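Side-chain contacts in DNMT2 (PDB 4H0N), which probably methylates a specific cytosine in the anticodon loop of aspartate tRNA, and also cytosines in DNA, using S-adenosylmethionine as methyl donor: residues A[146-151]-A[325-330]; A[193-198]-A[291-296]. The protein carries 3 engineered substitutions. All blocks are in the same frame, centred on the assembly; numbering follows the deposited sequence.

Interaction 1: residues A[146-151]-A[325-330]; sequences FLLCPS and SELLKI
Leu327 lowers one methyl group onto the aromatic face of Phe146, a worked example of how one leucine branch can seat a helix residue on a strand. Its CD2 stands 3.6 Å from the centroid of the Phe146 ring and only 13° off the ring normal, a CH-pi contact over the middle of the face. The six ring carbons of Phe146 are accordingly almost evenly spaced from that methyl, from 3.6 Å at CE1 to 4.2 Å at CD2 of the ring. The torsions explain the meeting. In Leu327 the chain turns with CG opposite the carbonyl carbon (chi1 -70°); CD1 continues the extended line, and CD2, the branch bent off it, is the one that touches. Phe146 has the same first turn, with its ring set nearly perpendicular to the CA-CB-CG plane (chi2 87°), and the two side chains run past each other in opposite directions.

The same CD2 also serves Leu148, two residues along the strand and on the same side of it. Here the approach is tip to tip: Leu148, anti at its second torsion, offers CD1, 3.9 Å from Leu327 CD2. One turn further along the helix, Ile330 CG2 comes to 4.7 Å from Phe146 CZ, near the ring without really packing on it.

Strand 141-148 is an edge strand of the Rossmann-like methyltransferase sheet, paired with 161-168, and helix 321-332 packs against the sheet here. Tyr163 of the neighbouring strand touches Phe146, Leu148 and Leu327, while Leu116 continues the apolar floor under the helix. With three buried hydrocarbon side chains and no polar group among those that meet, the join rests on shape and dispersion rather than on directional bonds.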
loop_
_atom_site.group_PDB
_atom_site.type_symbol
_atom_site.label_atom_id
_atom_site.label_comp_id
_atom_site.label_asym_id
_atom_site.label_seq_id
_atom_site.Cartn_x
_atom_site.Cartn_y
_atom_site.Cartn_z
ATOM N N PHE A 146 -0.477 3.657 -14.775
ATOM C CA PHE A 146 -0.782 2.237 -14.654
ATOM C C PHE A 146 -1.984 2.007 -13.747
ATOM O O PHE A 146 -2.317 2.843 -12.910
ATOM C CB PHE A 146 0.399 1.472 -14.057
ATOM C CG PHE A 146 1.674 1.575 -14.848
ATOM C CD1 PHE A 146 2.550 2.628 -14.640
ATOM C CD2 PHE A 146 2.023 0.593 -15.761
ATOM C CE1 PHE A 146 3.732 2.709 -15.347
ATOM C CE2 PHE A 146 3.203 0.670 -16.469
ATOM C CZ PHE A 146 4.058 1.725 -16.259
ATOM N N LEU A 147 -2.628 0.861 -13.925
ATOM C CA LEU A 147 -3.578 0.339 -12.954
ATOM C C LEU A 147 -3.197 -1.114 -12.689
ATOM O O LEU A 147 -3.599 -2.026 -13.418
ATOM C CB LEU A 147 -5.018 0.448 -13.460
ATOM C CG LEU A 147 -5.737 1.782 -13.236
ATOM C CD1 LEU A 147 -7.106 1.780 -13.901
ATOM C CD2 LEU A 147 -5.870 2.097 -11.745
ATOM N N LEU A 148 -2.403 -1.316 -11.644
ATOM C CA LEU A 148 -1.815 -2.613 -11.368
ATOM C C LEU A 148 -2.331 -3.255 -10.101
ATOM O O LEU A 148 -2.623 -2.589 -9.102
ATOM C CB LEU A 148 -0.305 -2.495 -11.266
ATOM C CG LEU A 148 0.377 -2.028 -12.541
ATOM C CD1 LEU A 148 1.870 -1.963 -12.320
ATOM C CD2 LEU A 148 0.040 -2.966 -13.687
ATOM N N CYS A 149 -2.426 -4.574 -10.168
ATOM C CA CYS A 149 -2.738 -5.410 -9.034
ATOM C C CYS A 149 -1.525 -6.313 -8.861
ATOM O O CYS A 149 -0.899 -6.696 -9.848
ATOM C CB CYS A 149 -3.974 -6.238 -9.354
ATOM S SG CYS A 149 -4.663 -7.085 -7.954
ATOM N N PRO A 150 -1.166 -6.632 -7.609
ATOM C CA PRO A 150 -0.043 -7.536 -7.345
ATOM C C PRO A 150 -0.283 -8.947 -7.889
ATOM O O PRO A 150 0.664 -9.713 -8.034
ATOM C CB PRO A 150 0.016 -7.579 -5.814
ATOM C CG PRO A 150 -0.616 -6.337 -5.370
ATOM C CD PRO A 150 -1.692 -6.038 -6.370
ATOM N N SER A 151 -1.536 -9.288 -8.173
ATOM C CA SER A 151 -1.862 -10.617 -8.675
ATOM C C SER A 151 -1.333 -10.845 -10.085
ATOM O O SER A 151 -1.252 -11.984 -10.540
ATOM C CB SER A 151 -3.370 -10.868 -8.622
ATOM O OG SER A 151 -4.092 -9.803 -9.215
ATOM N N SER A 325 8.928 -1.791 -6.925
ATOM C CA SER A 325 10.262 -2.159 -7.358
ATOM C C SER A 325 10.268 -2.385 -8.869
ATOM O O SER A 325 11.182 -1.945 -9.576
ATOM C CB SER A 325 10.720 -3.412 -6.618
ATOM O OG SER A 325 12.087 -3.680 -6.869
ATOM N N GLU A 326 9.231 -3.048 -9.371
ATOM C CA GLU A 326 9.115 -3.280 -10.809
ATOM C C GLU A 326 8.887 -2.004 -11.619
ATOM O O GLU A 326 9.373 -1.890 -12.741
ATOM C CB GLU A 326 8.032 -4.318 -11.111
ATOM C CG GLU A 326 8.397 -5.718 -10.647
ATOM C CD GLU A 326 9.706 -6.210 -11.246
ATOM O OE1 GLU A 326 9.876 -6.127 -12.484
ATOM O OE2 GLU A 326 10.573 -6.674 -10.475
ATOM N N LEU A 327 8.146 -1.051 -11.058
ATOM C CA LEU A 327 7.904 0.222 -11.736
ATOM C C LEU A 327 9.153 1.093 -11.689
ATOM O O LEU A 327 9.461 1.805 -12.649
ATOM C CB LEU A 327 6.721 0.961 -11.108
ATOM C CG LEU A 327 5.321 0.379 -11.314
ATOM C CD1 LEU A 327 4.321 1.094 -10.433
ATOM C CD2 LEU A 327 4.900 0.473 -12.764
ATOM N N LEU A 328 9.871 1.033 -10.569
ATOM C CA LEU A 328 11.149 1.732 -10.439
ATOM C C LEU A 328 12.143 1.282 -11.506
ATOM O O LEU A 328 12.850 2.111 -12.080
ATOM C CB LEU A 328 11.743 1.551 -9.038
ATOM C CG LEU A 328 11.122 2.384 -7.912
ATOM C CD1 LEU A 328 11.659 1.948 -6.559
ATOM C CD2 LEU A 328 11.388 3.856 -8.132
ATOM N N LYS A 329 12.191 -0.022 -11.777
ATOM C CA LYS A 329 13.034 -0.539 -12.858
ATOM C C LYS A 329 12.637 0.074 -14.195
ATOM O O LYS A 329 13.494 0.484 -14.979
ATOM C CB LYS A 329 12.954 -2.064 -12.948
ATOM C CG LYS A 329 13.564 -2.776 -11.761
ATOM C CD LYS A 329 13.316 -4.271 -11.825
ATOM C CE LYS A 329 13.556 -4.904 -10.471
ATOM N NZ LYS A 329 13.930 -6.338 -10.589
ATOM N N ILE A 330 11.337 0.143 -14.444
ATOM C CA ILE A 330 10.830 0.701 -15.687
ATOM C C ILE A 330 11.115 2.202 -15.776
ATOM O O ILE A 330 11.600 2.693 -16.798
ATOM C CB ILE A 330 9.323 0.425 -15.828
ATOM C CG1 ILE A 330 9.098 -1.054 -16.140
ATOM C CG2 ILE A 330 8.706 1.290 -16.909
ATOM C CD1 ILE A 330 7.655 -1.455 -16.167
#

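Interaction 2: residues A[193-198]-A[291-296]; sequences HSLESI and LMIMCF
Ile198, in a loop that follows the sheet, packs on Met292 and Ile293 where helix 287-293 ends in a Schellman motif. The apolar contacts come first, and Ile198 divides its two branches between two helix residues. Its CG2 lies 3.4 Å from Met292 CB and also approaches CG, the two side chains crossing obliquely. Met292 thus meets the loop with the root of its chain; bends at chi2 and chi3 carry the thioether end away. The other branch of Ile198 is steered by a first torsion that places CG1 between the backbone N and the carbonyl carbon (chi1 54°). From there CD1 extends to within 3.6 Å of Ile293 CG1, meeting that side chain at about a right angle. Leu195 adds a looser touch, CD2 to Ile293 CG1 at 4.4 Å. With an alanine here in place of Ile198 both branches are gone, which would probably open a gap beside Met292 CB and Ile293 CG1 and leave Leu195 as the remaining touch between the segments.

One aromatic contact lies beyond the pair: Phe296 sets its ring edge-to-face with Tyr300, outside the two segments.

Hydrogen bonds work within each partner rather than between them. On the loop side, His193 ND1 donates to Ser194 O over 2.9 Å, with an N-H...O angle of 152°; outside the two segments, the backbone of Leu195 is also bonded to Lys225. On the helix side, Cys295, at positive phi, turns the chain out of the helix. Two backbone bonds complete that ending: Cys295 N to Met292 O at 3.0 Å, and Phe296 N to Leu291 O at 2.8 Å.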
loop_
_atom_site.group_PDB
_atom_site.type_symbol
_atom_site.label_atom_id
_atom_site.label_comp_id
_atom_site.label_asym_id
_atom_site.label_seq_id
_atom_site.Cartn_x
_atom_site.Cartn_y
_atom_site.Cartn_z
ATOM N N HIS A 193 2.189 -17.523 -6.657
ATOM C CA HIS A 193 2.435 -18.725 -5.871
ATOM C C HIS A 193 1.388 -18.870 -4.770
ATOM O O HIS A 193 0.725 -17.900 -4.406
ATOM C CB HIS A 193 3.842 -18.688 -5.269
ATOM C CG HIS A 193 4.160 -17.419 -4.544
ATOM N ND1 HIS A 193 3.433 -16.975 -3.456
ATOM C CD2 HIS A 193 5.130 -16.495 -4.745
ATOM C CE1 HIS A 193 3.944 -15.836 -3.025
ATOM N NE2 HIS A 193 4.970 -15.522 -3.786
ATOM N N SER A 194 1.248 -20.079 -4.235
ATOM C CA SER A 194 0.346 -20.313 -3.113
ATOM C C SER A 194 0.819 -19.547 -1.878
ATOM O O SER A 194 1.827 -18.837 -1.917
ATOM C CB SER A 194 0.262 -21.803 -2.795
ATOM O OG SER A 194 1.448 -22.251 -2.166
ATOM N N LEU A 195 0.092 -19.698 -0.775
ATOM C CA LEU A 195 0.404 -18.966 0.445
ATOM C C LEU A 195 1.164 -19.792 1.484
ATOM O O LEU A 195 1.269 -19.383 2.635
ATOM C CB LEU A 195 -0.879 -18.427 1.069
ATOM C CG LEU A 195 -1.656 -17.340 0.323
ATOM C CD1 LEU A 195 -3.064 -17.233 0.895
ATOM C CD2 LEU A 195 -0.948 -15.986 0.381
ATOM N N GLU A 196 1.696 -20.945 1.090
ATOM C CA GLU A 196 2.416 -21.791 2.036
ATOM C C GLU A 196 3.755 -21.201 2.449
ATOM O O GLU A 196 4.151 -21.314 3.611
ATOM C CB GLU A 196 2.644 -23.181 1.461
ATOM C CG GLU A 196 1.381 -23.931 1.159
ATOM C CD GLU A 196 1.639 -25.395 0.906
ATOM O OE1 GLU A 196 0.914 -25.992 0.084
ATOM O OE2 GLU A 196 2.569 -25.945 1.534
ATOM N N SER A 197 4.452 -20.593 1.491
ATOM C CA SER A 197 5.758 -19.988 1.739
ATOM C C SER A 197 5.668 -18.985 2.876
ATOM O O SER A 197 6.600 -18.830 3.668
ATOM C CB SER A 197 6.289 -19.298 0.479
ATOM O OG SER A 197 5.311 -19.278 -0.547
ATOM N N ILE A 198 4.521 -18.323 2.957
ATOM C CA ILE A 198 4.302 -17.290 3.952
ATOM C C ILE A 198 3.160 -17.656 4.909
ATOM O O ILE A 198 2.058 -17.110 4.832
ATOM C CB ILE A 198 4.105 -15.917 3.271
ATOM C CG1 ILE A 198 2.996 -15.980 2.218
ATOM C CG2 ILE A 198 5.392 -15.512 2.568
ATOM C CD1 ILE A 198 2.895 -14.733 1.355
ATOM N N LEU A 291 2.969 -8.612 6.058
ATOM C CA LEU A 291 4.215 -8.014 5.582
ATOM C C LEU A 291 4.849 -8.828 4.451
ATOM O O LEU A 291 5.336 -8.263 3.471
ATOM C CB LEU A 291 5.207 -7.823 6.737
ATOM C CG LEU A 291 5.084 -6.520 7.543
ATOM C CD1 LEU A 291 5.832 -6.610 8.863
ATOM C CD2 LEU A 291 5.593 -5.336 6.734
ATOM N N MET A 292 4.833 -10.151 4.596
ATOM C CA MET A 292 5.339 -11.059 3.565
ATOM C C MET A 292 4.435 -11.055 2.343
ATOM O O MET A 292 4.907 -11.107 1.208
ATOM C CB MET A 292 5.445 -12.485 4.101
ATOM C CG MET A 292 6.547 -12.713 5.109
ATOM S SD MET A 292 8.168 -12.300 4.453
ATOM C CE MET A 292 8.715 -11.107 5.678
ATOM N N ILE A 293 3.131 -11.008 2.588
ATOM C CA ILE A 293 2.144 -10.880 1.523
ATOM C C ILE A 293 2.336 -9.586 0.725
ATOM O O ILE A 293 2.204 -9.582 -0.498
ATOM C CB ILE A 293 0.706 -10.951 2.084
ATOM C CG1 ILE A 293 0.388 -12.381 2.517
ATOM C CG2 ILE A 293 -0.310 -10.487 1.049
ATOM C CD1 ILE A 293 -0.861 -12.506 3.373
ATOM N N MET A 294 2.662 -8.494 1.412
ATOM C CA MET A 294 2.904 -7.224 0.728
ATOM C C MET A 294 4.353 -7.101 0.251
ATOM O O MET A 294 4.812 -6.021 -0.121
ATOM C CB MET A 294 2.510 -6.046 1.611
ATOM C CG MET A 294 1.026 -6.000 1.903
ATOM S SD MET A 294 0.584 -4.602 2.934
ATOM C CE MET A 294 0.723 -3.265 1.753
ATOM N N CYS A 295 5.054 -8.231 0.278
ATOM C CA CYS A 295 6.390 -8.370 -0.289
ATOM C C CYS A 295 7.448 -7.511 0.384
ATOM O O CYS A 295 8.404 -7.082 -0.259
ATOM C CB CYS A 295 6.366 -8.128 -1.798
ATOM S SG CYS A 295 5.293 -9.277 -2.685
ATOM N N PHE A 296 7.285 -7.260 1.674
ATOM C CA PHE A 296 8.363 -6.654 2.441
ATOM C C PHE A 296 9.443 -7.710 2.660
ATOM O O PHE A 296 9.160 -8.911 2.611
ATOM C CB PHE A 296 7.854 -6.133 3.782
ATOM C CG PHE A 296 7.191 -4.787 3.701
ATOM C CD1 PHE A 296 5.965 -4.636 3.073
ATOM C CD2 PHE A 296 7.781 -3.672 4.279
ATOM C CE1 PHE A 296 5.345 -3.395 3.012
ATOM C CE2 PHE A 296 7.165 -2.428 4.220
ATOM C CZ PHE A 296 5.947 -2.292 3.585
#

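In the fold
Both contacts are apolar, but depth separates them. Interaction 1 is wholly buried and joins the C-terminal helix 321-332 to an edge strand of the main sheet, whereas interaction 2 is only partly buried and fastens a loop to the last turn of helix 287-293. One uses an aromatic face and leucine methyls, the other branched and flexible aliphatic chains without a ring. Their segments share no helix or strand. The centres of interactions 1 and 2 are about 17 Å apart, and the nearest atoms of interactions 1 and 2 about 6 Å apart. The connection is indirect: Cys295 and Phe296, just beyond the helix end of interaction 2, touch the start of helix 321-332, which carries Leu327 of interaction 1.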